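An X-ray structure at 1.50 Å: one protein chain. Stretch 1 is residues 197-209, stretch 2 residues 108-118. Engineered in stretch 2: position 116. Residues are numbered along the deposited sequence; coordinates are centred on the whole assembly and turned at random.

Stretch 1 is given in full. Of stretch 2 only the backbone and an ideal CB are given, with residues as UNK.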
# COMPACT_ATOMS: atom_id res chain seq x y z
N TYR A 197 -8.31 7.00 -13.94
CA TYR A 197 -8.61 5.58 -14.11
C TYR A 197 -8.01 5.05 -15.39
O TYR A 197 -7.92 5.75 -16.43
CB TYR A 197 -10.10 5.36 -14.10
CG TYR A 197 -10.68 5.31 -12.70
CD1 TYR A 197 -11.43 6.38 -12.21
CD2 TYR A 197 -10.50 4.21 -11.88
CE1 TYR A 197 -11.96 6.37 -10.89
CE2 TYR A 197 -11.04 4.17 -10.58
CZ TYR A 197 -11.79 5.25 -10.10
OH TYR A 197 -12.28 5.19 -8.82
N GLY A 198 -7.66 3.76 -15.37
CA GLY A 198 -7.17 3.10 -16.58
C GLY A 198 -7.52 1.63 -16.54
O GLY A 198 -7.91 1.12 -15.49
N GLY A 199 -7.42 0.96 -17.69
CA GLY A 199 -7.65 -0.49 -17.74
C GLY A 199 -6.50 -1.31 -17.17
O GLY A 199 -5.51 -0.75 -16.71
N PRO A 200 -6.65 -2.65 -17.18
CA PRO A 200 -5.67 -3.53 -16.51
C PRO A 200 -4.23 -3.32 -16.97
O PRO A 200 -3.30 -3.49 -16.18
CB PRO A 200 -6.14 -4.94 -16.86
CG PRO A 200 -7.22 -4.78 -17.91
CD PRO A 200 -7.76 -3.39 -17.78
N ASN A 201 -4.02 -2.95 -18.22
CA ASN A 201 -2.65 -2.79 -18.69
C ASN A 201 -2.09 -1.38 -18.60
O ASN A 201 -0.91 -1.15 -18.92
CB ASN A 201 -2.50 -3.37 -20.09
CG ASN A 201 -2.70 -4.88 -20.09
OD1 ASN A 201 -1.94 -5.62 -19.46
ND2 ASN A 201 -3.73 -5.33 -20.78
N GLU A 202 -2.92 -0.44 -18.15
CA GLU A 202 -2.50 0.93 -17.96
C GLU A 202 -2.45 1.31 -16.47
O GLU A 202 -1.60 2.12 -16.08
CB GLU A 202 -3.42 1.89 -18.70
CG GLU A 202 -3.33 1.80 -20.22
CD GLU A 202 -4.04 0.58 -20.80
OE1 GLU A 202 -3.53 -0.00 -21.79
OE2 GLU A 202 -5.10 0.21 -20.26
N GLY A 203 -3.34 0.75 -15.66
CA GLY A 203 -3.43 1.10 -14.26
C GLY A 203 -4.17 2.39 -14.02
O GLY A 203 -4.42 3.19 -14.95
N SER A 204 -4.51 2.61 -12.75
CA SER A 204 -5.26 3.80 -12.32
C SER A 204 -4.41 4.51 -11.28
O SER A 204 -3.99 3.92 -10.28
CB SER A 204 -6.61 3.37 -11.75
OG SER A 204 -7.36 2.72 -12.76
N GLY A 205 -4.15 5.79 -11.51
CA GLY A 205 -3.15 6.53 -10.69
C GLY A 205 -3.74 7.70 -9.92
O GLY A 205 -4.60 8.40 -10.42
N ALA A 206 -3.23 7.92 -8.71
CA ALA A 206 -3.65 9.05 -7.89
C ALA A 206 -2.47 9.58 -7.08
O ALA A 206 -1.54 8.82 -6.75
CB ALA A 206 -4.78 8.64 -6.94
N TYR A 207 -2.56 10.87 -6.73
CA TYR A 207 -1.55 11.52 -5.89
C TYR A 207 -1.96 11.47 -4.44
O TYR A 207 -3.13 11.67 -4.11
CB TYR A 207 -1.36 12.98 -6.31
CG TYR A 207 -0.88 13.11 -7.73
CD1 TYR A 207 -1.75 13.54 -8.73
CD2 TYR A 207 0.43 12.78 -8.08
CE1 TYR A 207 -1.29 13.65 -10.08
CE2 TYR A 207 0.88 12.87 -9.40
CZ TYR A 207 0.02 13.32 -10.38
OH TYR A 207 0.47 13.42 -11.69
N MET A 208 -1.00 11.25 -3.55
CA MET A 208 -1.31 11.15 -2.13
C MET A 208 -1.85 12.44 -1.55
O MET A 208 -2.66 12.41 -0.63
CB MET A 208 -0.10 10.66 -1.32
CG MET A 208 0.20 9.23 -1.58
SD MET A 208 -1.13 8.15 -0.99
CE MET A 208 -0.43 6.59 -1.47
N THR A 209 -1.47 13.58 -2.13
CA THR A 209 -2.01 14.83 -1.66
C THR A 209 -3.54 14.88 -1.86
O THR A 209 -4.28 15.43 -1.02
CB THR A 209 -1.33 16.02 -2.34
OG1 THR A 209 -1.79 17.25 -1.76
CG2 THR A 209 -1.59 16.06 -3.85
N UNK A 108 -13.14 -1.89 -23.98
CA UNK A 108 -12.78 -2.99 -24.86
C UNK A 108 -11.43 -3.65 -24.49
O UNK A 108 -11.10 -4.72 -24.98
CB UNK A 108 -12.73 -2.48 -26.30
N UNK A 109 -10.67 -3.00 -23.61
CA UNK A 109 -9.36 -3.51 -23.21
C UNK A 109 -9.40 -4.01 -21.77
O UNK A 109 -8.36 -4.26 -21.16
CB UNK A 109 -8.29 -2.43 -23.37
N UNK A 110 -10.61 -4.19 -21.25
CA UNK A 110 -10.79 -4.65 -19.88
C UNK A 110 -11.42 -3.59 -19.01
O UNK A 110 -11.32 -2.39 -19.28
CB UNK A 110 -9.45 -5.08 -19.28
N UNK A 111 -12.07 -4.03 -17.96
CA UNK A 111 -12.71 -3.09 -17.05
C UNK A 111 -11.64 -2.23 -16.33
O UNK A 111 -10.56 -2.72 -15.98
CB UNK A 111 -13.57 -3.84 -16.04
N UNK A 112 -11.97 -0.95 -16.09
CA UNK A 112 -11.05 -0.09 -15.36
C UNK A 112 -10.75 -0.72 -13.99
O UNK A 112 -11.64 -1.35 -13.37
CB UNK A 112 -11.63 1.32 -15.20
N UNK A 113 -9.52 -0.53 -13.50
CA UNK A 113 -9.14 -1.10 -12.20
C UNK A 113 -9.10 -0.07 -11.10
O UNK A 113 -9.14 1.13 -11.37
CB UNK A 113 -7.77 -1.78 -12.30
N UNK A 114 -9.11 -0.52 -9.84
CA UNK A 114 -9.43 0.46 -8.80
C UNK A 114 -8.34 1.49 -8.53
O UNK A 114 -8.63 2.61 -8.04
CB UNK A 114 -9.74 -0.28 -7.50
N UNK A 115 -7.10 1.11 -8.77
CA UNK A 115 -5.93 1.97 -8.42
C UNK A 115 -5.37 1.55 -7.07
O UNK A 115 -6.13 1.29 -6.11
CB UNK A 115 -6.32 3.45 -8.39
N UNK A 116 -4.05 1.49 -6.95
CA UNK A 116 -3.42 1.06 -5.70
C UNK A 116 -3.77 1.97 -4.54
O UNK A 116 -3.90 1.51 -3.40
CB UNK A 116 -1.90 1.00 -5.87
N UNK A 117 -3.92 3.26 -4.81
CA UNK A 117 -4.26 4.21 -3.73
C UNK A 117 -5.65 3.90 -3.20
O UNK A 117 -5.87 3.92 -1.99
CB UNK A 117 -4.19 5.66 -4.22
N UNK A 118 -6.59 3.59 -4.10
CA UNK A 118 -7.94 3.26 -3.64
C UNK A 118 -7.95 1.96 -2.86
O UNK A 118 -8.60 1.88 -1.82
CB UNK A 118 -8.90 3.16 -4.83

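Position 108 lies beyond the reach of stretch 1, which sets no rule there; many residues would do, and the deposited one is Lys108. At 109 the CA-to-CB bond points toward stretch 1, and the ideal CB stands 5.2 Å from Glu202 OE2. An acidic neighbour at that range favours a basic or polar side chain, though a small one would also fit. Lys109 is found, with no salt bridge to Glu202. Its backbone does the linking: water 1 donates to Glu202 OE2 at 2.5 Å, accepts from Asn201 N at 3.0 Å and reaches Lys109 O in a weak bond of 3.4 Å.

Position 110 is the strictest so far. With phi/psi of 114/155, a CB would be jammed against the carbonyl oxygen of the preceding residue, and it would also lie 2.6 Å from Pro200 CG, a clash. Both arguments demand glycine, and Gly110 lets the proline ring pack against the bare chain, Pro200 CD coming 3.9 Å from Gly110 C.

At 111 the CB points away, so stretch 1 hardly constrains the choice; a long polar residue is as good as a small one. Arg111 extends outward and is bonded elsewhere in the structure, while its carbonyl meets the proline ring, with Pro200 CD 3.4 Å from Arg111 O.

Position 112 starts sideways, its ideal CB 3.7 Å from Gly198 O and 4.5 Å from Tyr197 CB. A branched or unbranched aliphatic chain could use the surface formed by the tyrosine and the glycine backbone. Leu112, in the m,t rotamer, places CD1 3.8 Å from Tyr197 CB and CD2 3.6 Å from Gly199 N.

At 113 the backbone is bonded through both its N and its O: the N of 113 donates to Gly198 O at 3.0 Å and nearly straight, and Ser204 OG donates to the O of 113 at 2.8 Å. That serine oxygen also accepts from Gly198 N (2.8 Å), tying the two bonds together. The CB points sideways along Pro200 and Gly203, where leucine, valine or isoleucine would be reasonable. Ile113 sets CG2 3.9 Å from Pro200 CA and CD1 3.8 Å from Gly203 CA.

At 114 the CB points away, leaving small or polar residues equally plausible. Thr114 contributes its carbonyl: water 2 donates to Thr114 O (2.8 Å) and accepts from Tyr197 OH (2.7 Å).

Position 115 again requires glycine by its angles of 96/138, and an ideal CB would sit a tight 3.0 Å from Ser204 O. Gly115, the N-cap, instead offers a CA-H...O contact, CA to Ser204 O at 3.3 Å.

At 116 the CB points sideways into space stretch 1 leaves empty, so little is specified. The engineered Ala116 stands there.

Position 117 points toward Ala206 CB, 4.1 Å from the ideal CB, with Met208 CE nearby: a place for a compact apolar residue. Val117 fits, CG2 being 3.8 Å from Met208 CE, and water 4 joins Val117 N to Ser204 O, 2.9 Å from each.

Position 118 points toward stretch 1 but its ideal CB has nothing of it within 5.5 Å, so a small residue suffices and a larger one is not excluded by what is visible; Ala118 is found.

Stretch 2, residues 108-118: KKGRLITGAVA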
# COMPACT_ATOMS: atom_id res chain seq x y z
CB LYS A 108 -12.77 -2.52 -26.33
CG LYS A 108 -14.12 -2.03 -26.86
CD LYS A 108 -14.13 -1.80 -28.40
CE LYS A 108 -13.46 -0.48 -28.80
NZ LYS A 108 -13.05 -0.52 -30.24
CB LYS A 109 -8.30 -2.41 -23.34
CG LYS A 109 -8.26 -1.80 -24.75
CD LYS A 109 -6.99 -1.01 -25.00
CE LYS A 109 -7.08 -0.18 -26.28
NZ LYS A 109 -5.88 0.70 -26.37
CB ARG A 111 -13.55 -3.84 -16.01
CG ARG A 111 -14.41 -2.97 -15.15
CD ARG A 111 -15.38 -3.79 -14.28
NE ARG A 111 -16.28 -4.63 -15.09
CZ ARG A 111 -17.43 -4.21 -15.64
NH1 ARG A 111 -17.87 -2.96 -15.47
NH2 ARG A 111 -18.15 -5.07 -16.37
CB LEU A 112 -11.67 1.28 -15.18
CG LEU A 112 -12.02 2.05 -16.48
CD1 LEU A 112 -12.69 3.41 -16.15
CD2 LEU A 112 -10.81 2.24 -17.44
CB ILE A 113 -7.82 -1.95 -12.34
CG1 ILE A 113 -6.56 -1.07 -12.55
CG2 ILE A 113 -7.99 -2.98 -13.47
CD1 ILE A 113 -5.23 -1.83 -12.58
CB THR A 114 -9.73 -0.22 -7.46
OG1 THR A 114 -8.57 -0.99 -7.09
CG2 THR A 114 -10.97 -1.09 -7.57
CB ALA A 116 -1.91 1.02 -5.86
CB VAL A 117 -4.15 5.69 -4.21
CG1 VAL A 117 -4.73 6.66 -3.20
CG2 VAL A 117 -2.67 6.01 -4.48
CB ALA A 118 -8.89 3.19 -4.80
O HOH W 1 -5.92 -2.11 -20.35
O HOH W 2 -11.33 3.09 -7.44
O HOH W 3 -2.05 2.08 -9.08
O HOH W 4 -3.78 4.57 -7.43
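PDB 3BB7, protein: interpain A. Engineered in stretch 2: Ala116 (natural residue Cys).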